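Local coordinates for adenosylmethionine-8-amino-7-oxononanoate aminotransferase (PDB 6ZHK), which probably transfers the amino group of S-adenosyl-L-methionine to 8-amino-7-oxononanoate in biotin biosynthesis, as a pyridoxal-phosphate-dependent class-III aminotransferase, at residues G236-D248 against D387-L399. Sequence-based numbering, arbitrary orientation. Where two conformers were deposited one is given.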
ATOM      1  N   GLY A 236      11.363  14.137  13.444  1.00 19.97           N
ATOM      2  CA  GLY A 236      12.107  15.346  13.777  1.00 20.09           C
ATOM      3  C   GLY A 236      11.516  16.551  13.080  1.00 20.24           C
ATOM      4  O   GLY A 236      11.910  17.699  13.370  1.00 20.29           O
ATOM      5  N   ILE A 237      10.575  16.282  12.156  1.00 15.13           N
ATOM      6  CA  ILE A 237       9.858  17.374  11.551  1.00 17.89           C
ATOM      7  C   ILE A 237       8.472  16.886  11.139  1.00 17.02           C
ATOM      8  O   ILE A 237       8.312  15.722  10.867  1.00 17.68           O
ATOM      9  CB  ILE A 237      10.667  17.906  10.361  1.00 19.18           C
ATOM     10  CG1 ILE A 237       9.982  19.081   9.626  1.00 20.05           C
ATOM     11  CG2 ILE A 237      11.015  16.763   9.448  1.00 19.66           C
ATOM     12  CD1 ILE A 237      10.987  19.816   8.751  1.00 16.42           C
ATOM     13  N   MET A 238       7.479  17.746  11.325  1.00 17.58           N
ATOM     14  CA  MET A 238       6.110  17.447  10.934  1.00 19.54           C
ATOM     15  C   MET A 238       5.903  17.928   9.492  1.00 20.15           C
ATOM     16  O   MET A 238       5.821  19.133   9.221  1.00 21.82           O
ATOM     17  CB  MET A 238       5.130  18.117  11.901  1.00 19.79           C
ATOM     18  CG  MET A 238       5.461  17.831  13.412  1.00 19.60           C
ATOM     19  SD  MET A 238       4.340  18.767  14.500  1.00 24.85           S
ATOM     20  CE  MET A 238       2.855  17.810  14.213  1.00 21.26           C
ATOM     21  N   GLY A 239       5.862  16.992   8.551  1.00 19.62           N
ATOM     22  CA  GLY A 239       5.814  17.375   7.146  1.00 20.52           C
ATOM     23  C   GLY A 239       4.494  18.039   6.755  1.00 18.85           C
ATOM     24  O   GLY A 239       4.448  19.217   6.316  1.00 16.88           O
ATOM     25  N   SER A 240       3.447  17.236   6.827  1.00 19.86           N
ATOM     26  CA  SER A 240       2.134  17.640   6.322  1.00 19.54           C
ATOM     27  C   SER A 240       1.580  18.814   7.142  1.00 20.22           C
ATOM     28  O   SER A 240       0.794  19.634   6.650  1.00 21.33           O
ATOM     29  CB  SER A 240       1.218  16.459   6.351  0.50 21.85           C
ATOM     30  OG  SER A 240      -0.117  16.856   6.133  0.50 20.08           O
ATOM     31  N   ALA A 241       2.077  18.987   8.378  1.00 18.26           N
ATOM     32  CA  ALA A 241       1.655  20.142   9.166  1.00 22.46           C
ATOM     33  C   ALA A 241       2.309  21.426   8.642  1.00 23.02           C
ATOM     34  O   ALA A 241       1.960  22.505   9.101  1.00 28.89           O
ATOM     35  CB  ALA A 241       1.950  19.956  10.647  1.00 18.89           C
ATOM     36  N   GLY A 242       3.308  21.312   7.747  1.00 20.45           N
ATOM     37  CA  GLY A 242       3.914  22.468   7.107  1.00 17.68           C
ATOM     38  C   GLY A 242       5.410  22.589   7.382  1.00 20.50           C
ATOM     39  O   GLY A 242       5.923  23.706   7.605  1.00 23.26           O
ATOM     40  N   MET A 243       6.093  21.429   7.438  1.00 17.88           N
ATOM     41  CA  MET A 243       7.514  21.317   7.666  1.00 17.17           C
ATOM     42  C   MET A 243       7.890  22.026   8.953  1.00 20.77           C
ATOM     43  O   MET A 243       8.843  22.789   8.960  1.00 24.30           O
ATOM     44  CB  MET A 243       8.345  21.861   6.476  1.00 20.13           C
ATOM     45  CG  MET A 243       8.019  21.112   5.181  1.00 15.52           C
ATOM     46  SD  MET A 243       8.571  19.377   5.320  1.00 19.29           S
ATOM     47  CE  MET A 243       7.425  18.621   4.146  1.00 14.13           C
ATOM     48  N   ILE A 244       7.192  21.710  10.053  1.00 19.41           N
ATOM     49  CA  ILE A 244       7.590  22.321  11.310  1.00 22.51           C
ATOM     50  C   ILE A 244       8.535  21.386  12.061  1.00 22.63           C
ATOM     51  O   ILE A 244       8.185  20.262  12.372  1.00 21.45           O
ATOM     52  CB  ILE A 244       6.340  22.609  12.155  1.00 25.02           C
ATOM     53  CG1 ILE A 244       5.229  23.265  11.319  1.00 28.74           C
ATOM     54  CG2 ILE A 244       6.748  23.444  13.360  1.00 27.70           C
ATOM     55  CD1 ILE A 244       3.884  23.342  12.028  1.00 26.38           C
ATOM     56  N   PRO A 245       9.761  21.820  12.419  1.00 24.40           N
ATOM     57  CA  PRO A 245      10.671  20.954  13.149  1.00 21.14           C
ATOM     58  C   PRO A 245      10.086  20.726  14.544  1.00 22.29           C
ATOM     59  O   PRO A 245       9.448  21.607  15.134  1.00 19.26           O
ATOM     60  CB  PRO A 245      11.996  21.745  13.286  1.00 21.99           C
ATOM     61  CG  PRO A 245      11.608  23.175  12.950  1.00 27.46           C
ATOM     62  CD  PRO A 245      10.312  23.157  12.154  1.00 24.16           C
ATOM     63  N   TYR A 246      10.372  19.545  15.091  1.00 18.99           N
ATOM     64  CA  TYR A 246      10.271  19.337  16.524  1.00 20.77           C
ATOM     65  C   TYR A 246      11.475  20.054  17.126  1.00 21.86           C
ATOM     66  O   TYR A 246      12.556  19.978  16.546  1.00 22.54           O
ATOM     67  CB  TYR A 246      10.534  17.865  16.810  1.00 21.42           C
ATOM     68  CG  TYR A 246       9.384  16.941  16.499  1.00 23.60           C
ATOM     69  CD1 TYR A 246       8.975  16.753  15.195  1.00 27.94           C
ATOM     70  CD2 TYR A 246       8.741  16.235  17.491  1.00 28.29           C
ATOM     71  CE1 TYR A 246       7.932  15.907  14.886  1.00 27.74           C
ATOM     72  CE2 TYR A 246       7.713  15.350  17.192  1.00 32.83           C
ATOM     73  CZ  TYR A 246       7.281  15.228  15.884  1.00 25.95           C
ATOM     74  OH  TYR A 246       6.247  14.409  15.518  1.00 28.46           O
ATOM     75  N   PRO A 247      11.367  20.729  18.288  1.00 21.72           N
ATOM     76  CA  PRO A 247      12.557  21.334  18.903  1.00 24.88           C
ATOM     77  C   PRO A 247      13.638  20.296  19.175  1.00 27.20           C
ATOM     78  O   PRO A 247      13.335  19.136  19.442  1.00 25.76           O
ATOM     79  CB  PRO A 247      12.020  21.858  20.247  1.00 24.25           C
ATOM     80  CG  PRO A 247      10.550  22.061  20.025  1.00 28.49           C
ATOM     81  CD  PRO A 247      10.147  20.953  19.066  1.00 23.09           C
ATOM     82  N   ASP A 248      14.906  20.724  19.204  1.00 26.13           N
ATOM     83  CA  ASP A 248      16.002  19.839  19.581  1.00 30.20           C
ATOM     84  C   ASP A 248      15.717  19.321  20.989  1.00 26.15           C
ATOM     85  O   ASP A 248      15.176  20.060  21.817  1.00 25.84           O
ATOM     86  CB  ASP A 248      17.391  20.503  19.438  1.00 34.70           C
ATOM     87  CG  ASP A 248      17.868  20.617  17.993  1.00 42.11           C
ATOM     88  OD1 ASP A 248      17.265  19.932  17.110  1.00 44.81           O
ATOM     89  OD2 ASP A 248      18.849  21.359  17.746  1.00 40.37           O
ATOM     90  N   ASP A 387       7.075  33.008   8.472  1.00 25.85           N
ATOM     91  CA  ASP A 387       8.021  32.096   9.100  1.00 26.52           C
ATOM     92  C   ASP A 387       8.733  31.308   8.017  1.00 26.41           C
ATOM     93  O   ASP A 387       8.111  30.905   7.030  1.00 29.74           O
ATOM     94  CB  ASP A 387       7.303  31.187  10.129  1.00 26.77           C
ATOM     95  CG  ASP A 387       8.205  30.348  11.037  1.00 29.11           C
ATOM     96  OD1 ASP A 387       9.261  30.876  11.484  1.00 25.03           O
ATOM     97  OD2 ASP A 387       7.833  29.163  11.300  1.00 29.40           O
ATOM     98  N   VAL A 388      10.043  31.166   8.195  1.00 23.25           N
ATOM     99  CA  VAL A 388      10.882  30.274   7.404  1.00 24.15           C
ATOM    100  C   VAL A 388      11.492  29.257   8.355  1.00 22.96           C
ATOM    101  O   VAL A 388      12.188  29.624   9.295  1.00 21.00           O
ATOM    102  CB  VAL A 388      11.979  30.976   6.582  1.00 22.84           C
ATOM    103  CG1 VAL A 388      12.829  29.955   5.808  1.00 23.89           C
ATOM    104  CG2 VAL A 388      11.380  31.997   5.621  1.00 21.47           C
ATOM    105  N   ARG A 389      11.200  27.975   8.126  1.00 21.97           N
ATOM    106  CA  ARG A 389      11.602  26.975   9.105  1.00 21.61           C
ATOM    107  C   ARG A 389      11.791  25.633   8.423  1.00 22.89           C
ATOM    108  O   ARG A 389      11.288  25.432   7.323  1.00 21.83           O
ATOM    109  CB  ARG A 389      10.562  26.866  10.226  1.00 20.17           C
ATOM    110  CG  ARG A 389       9.321  26.047   9.889  1.00 21.92           C
ATOM    111  CD  ARG A 389       8.407  26.727   8.929  1.00 24.52           C
ATOM    112  NE  ARG A 389       7.069  26.130   8.799  1.00 27.12           N
ATOM    113  CZ  ARG A 389       5.923  26.672   9.241  1.00 21.61           C
ATOM    114  NH1 ARG A 389       5.918  27.831   9.883  1.00 24.23           N
ATOM    115  NH2 ARG A 389       4.776  26.121   8.906  1.00 21.67           N
ATOM    116  N   GLY A 390      12.511  24.726   9.093  1.00 22.50           N
ATOM    117  CA  GLY A 390      12.644  23.377   8.573  1.00 22.35           C
ATOM    118  C   GLY A 390      13.905  22.713   9.096  1.00 20.17           C
ATOM    119  O   GLY A 390      14.578  23.271   9.966  1.00 19.89           O
ATOM    120  N   ARG A 391      14.269  21.577   8.502  1.00 19.59           N
ATOM    121  CA  ARG A 391      15.532  20.919   8.797  1.00 19.95           C
ATOM    122  C   ARG A 391      16.132  20.413   7.489  1.00 18.17           C
ATOM    123  O   ARG A 391      15.435  19.768   6.700  1.00 18.56           O
ATOM    124  CB  ARG A 391      15.335  19.660   9.649  1.00 19.28           C
ATOM    125  CG  ARG A 391      14.798  19.868  11.053  1.00 23.47           C
ATOM    126  CD  ARG A 391      14.929  18.515  11.792  1.00 27.12           C
ATOM    127  NE  ARG A 391      14.540  18.658  13.185  1.00 25.52           N
ATOM    128  CZ  ARG A 391      15.371  19.112  14.116  1.00 28.38           C
ATOM    129  NH1 ARG A 391      16.633  19.369  13.809  1.00 25.94           N
ATOM    130  NH2 ARG A 391      14.950  19.192  15.370  1.00 29.04           N
ATOM    131  N   GLY A 392      17.388  20.761   7.230  1.00 18.39           N
ATOM    132  CA  GLY A 392      18.084  20.341   6.004  1.00 19.42           C
ATOM    133  C   GLY A 392      17.334  20.777   4.736  1.00 19.58           C
ATOM    134  O   GLY A 392      17.019  21.965   4.566  1.00 19.85           O
ATOM    135  N   PHE A 393      16.966  19.786   3.901  1.00 19.51           N
ATOM    136  CA  PHE A 393      16.223  20.036   2.672  1.00 19.49           C
ATOM    137  C   PHE A 393      14.706  19.865   2.863  1.00 23.07           C
ATOM    138  O   PHE A 393      14.023  19.462   1.921  1.00 21.99           O
ATOM    139  CB  PHE A 393      16.705  19.040   1.593  1.00 18.79           C
ATOM    140  CG  PHE A 393      18.016  19.314   0.913  1.00 16.79           C
ATOM    141  CD1 PHE A 393      18.340  20.607   0.506  1.00 17.97           C
ATOM    142  CD2 PHE A 393      18.947  18.280   0.738  1.00 18.49           C
ATOM    143  CE1 PHE A 393      19.555  20.871  -0.130  1.00 19.69           C
ATOM    144  CE2 PHE A 393      20.148  18.543   0.092  1.00 21.11           C
ATOM    145  CZ  PHE A 393      20.442  19.827  -0.342  1.00 19.17           C
ATOM    146  N   MET A 394      14.182  20.053   4.092  1.00 16.69           N
ATOM    147  CA  MET A 394      12.742  20.045   4.260  1.00 17.06           C
ATOM    148  C   MET A 394      12.386  21.377   4.912  1.00 17.56           C
ATOM    149  O   MET A 394      12.638  21.603   6.099  1.00 18.58           O
ATOM    150  CB  MET A 394      12.331  18.913   5.215  1.00 15.19           C
ATOM    151  CG  MET A 394      12.774  17.566   4.707  1.00 16.54           C
ATOM    152  SD  MET A 394      12.298  16.184   5.799  1.00 18.45           S
ATOM    153  CE  MET A 394      10.692  15.838   5.087  1.00 19.31           C
ATOM    154  N   VAL A 395      11.789  22.268   4.129  1.00 18.13           N
ATOM    155  CA  VAL A 395      11.632  23.658   4.528  1.00 17.16           C
ATOM    156  C   VAL A 395      10.202  24.074   4.262  1.00 17.13           C
ATOM    157  O   VAL A 395       9.607  23.691   3.251  1.00 17.35           O
ATOM    158  CB  VAL A 395      12.665  24.559   3.798  1.00 19.98           C
ATOM    159  CG1 VAL A 395      12.296  26.047   3.843  1.00 24.63           C
ATOM    160  CG2 VAL A 395      14.048  24.353   4.369  1.00 19.91           C
ATOM    161  N   GLY A 396       9.629  24.852   5.179  1.00 17.44           N
ATOM    162  CA  GLY A 396       8.359  25.490   4.870  1.00 15.23           C
ATOM    163  C   GLY A 396       8.488  27.012   4.948  1.00 17.98           C
ATOM    164  O   GLY A 396       9.288  27.539   5.759  1.00 18.69           O
ATOM    165  N   ILE A 397       7.728  27.692   4.077  1.00 17.72           N
ATOM    166  CA  ILE A 397       7.653  29.157   4.115  1.00 20.06           C
ATOM    167  C   ILE A 397       6.195  29.535   4.266  1.00 19.49           C
ATOM    168  O   ILE A 397       5.396  29.340   3.339  1.00 18.66           O
ATOM    169  CB  ILE A 397       8.293  29.844   2.882  1.00 19.00           C
ATOM    170  CG1 ILE A 397       9.737  29.418   2.722  1.00 20.90           C
ATOM    171  CG2 ILE A 397       8.145  31.376   2.938  1.00 19.53           C
ATOM    172  CD1 ILE A 397       9.880  28.161   1.889  1.00 23.65           C
ATOM    173  N   GLU A 398       5.877  30.022   5.475  1.00 20.82           N
ATOM    174  CA  GLU A 398       4.508  30.221   5.923  1.00 24.19           C
ATOM    175  C   GLU A 398       4.031  31.619   5.524  1.00 25.38           C
ATOM    176  O   GLU A 398       4.596  32.616   5.974  1.00 26.85           O
ATOM    177  CB  GLU A 398       4.338  30.007   7.438  1.00 24.01           C
ATOM    178  CG  GLU A 398       2.865  30.109   7.803  1.00 29.35           C
ATOM    179  CD  GLU A 398       2.377  29.519   9.122  1.00 39.72           C
ATOM    180  OE1 GLU A 398       3.187  29.351  10.055  1.00 43.06           O
ATOM    181  OE2 GLU A 398       1.159  29.253   9.215  1.00 44.19           O
ATOM    182  N   LEU A 399       2.969  31.686   4.710  1.00 23.48           N
ATOM    183  CA  LEU A 399       2.489  32.976   4.210  1.00 23.32           C
ATOM    184  C   LEU A 399       1.482  33.549   5.195  1.00 23.89           C
ATOM    185  O   LEU A 399       0.698  32.783   5.722  1.00 22.99           O
ATOM    186  CB  LEU A 399       1.811  32.757   2.850  1.00 19.06           C
ATOM    187  CG  LEU A 399       2.793  32.302   1.760  1.00 21.85           C
ATOM    188  CD1 LEU A 399       2.100  31.907   0.446  1.00 21.07           C
ATOM    189  CD2 LEU A 399       3.893  33.312   1.518  1.00 23.81           C
TER
HETATM  190  O   HOH W   1      19.364  20.907  14.621  1.00 47.39           O
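Arg391 and Arg389, neighbours on one face of a β-hairpin with a type II' turn, reach across to a smaller hairpin carrying a G1 β bulge. The extended chain of Arg391 brings NE to Gly236 O (2.8 Å, N-H...O 160°), above the carbonyl plane and on the face opposite Tyr246 N. Its NH2 makes a salt bridge to Asp248 OD1 at 3.0 Å, carboxylate and guanidinium lying nearly coplanar, while a water links NH1 to Asp248 OD2. Arg389 bends at chi2 (-72°), bringing NE and NH2 side-on to one atom, Gly242 O, the NE bond measuring 2.9 Å. Its NH1 forms salt bridges with Asp387 OD2 and Glu398 OE1 within its own hairpin, a network that probably fixes the guanidinium's rotation; Ile244 CG1 lies over one guanidinium face. Pro245 fits between the arginine stems, CD against Arg389 CG and CB against Arg391 CG. Deeper, Met394, whose side chain lies about 7 Å from that of Lys301, the predicted cofactor-attachment lysine, unmodified here, joins the apolar packing between the two hairpins. Met394 CB meets Ile237 CD1 at 3.9 Å; the side chains of Met394 and Met243 cross at about a right angle, Met394 CB lying 3.8 Å from Met243 SD.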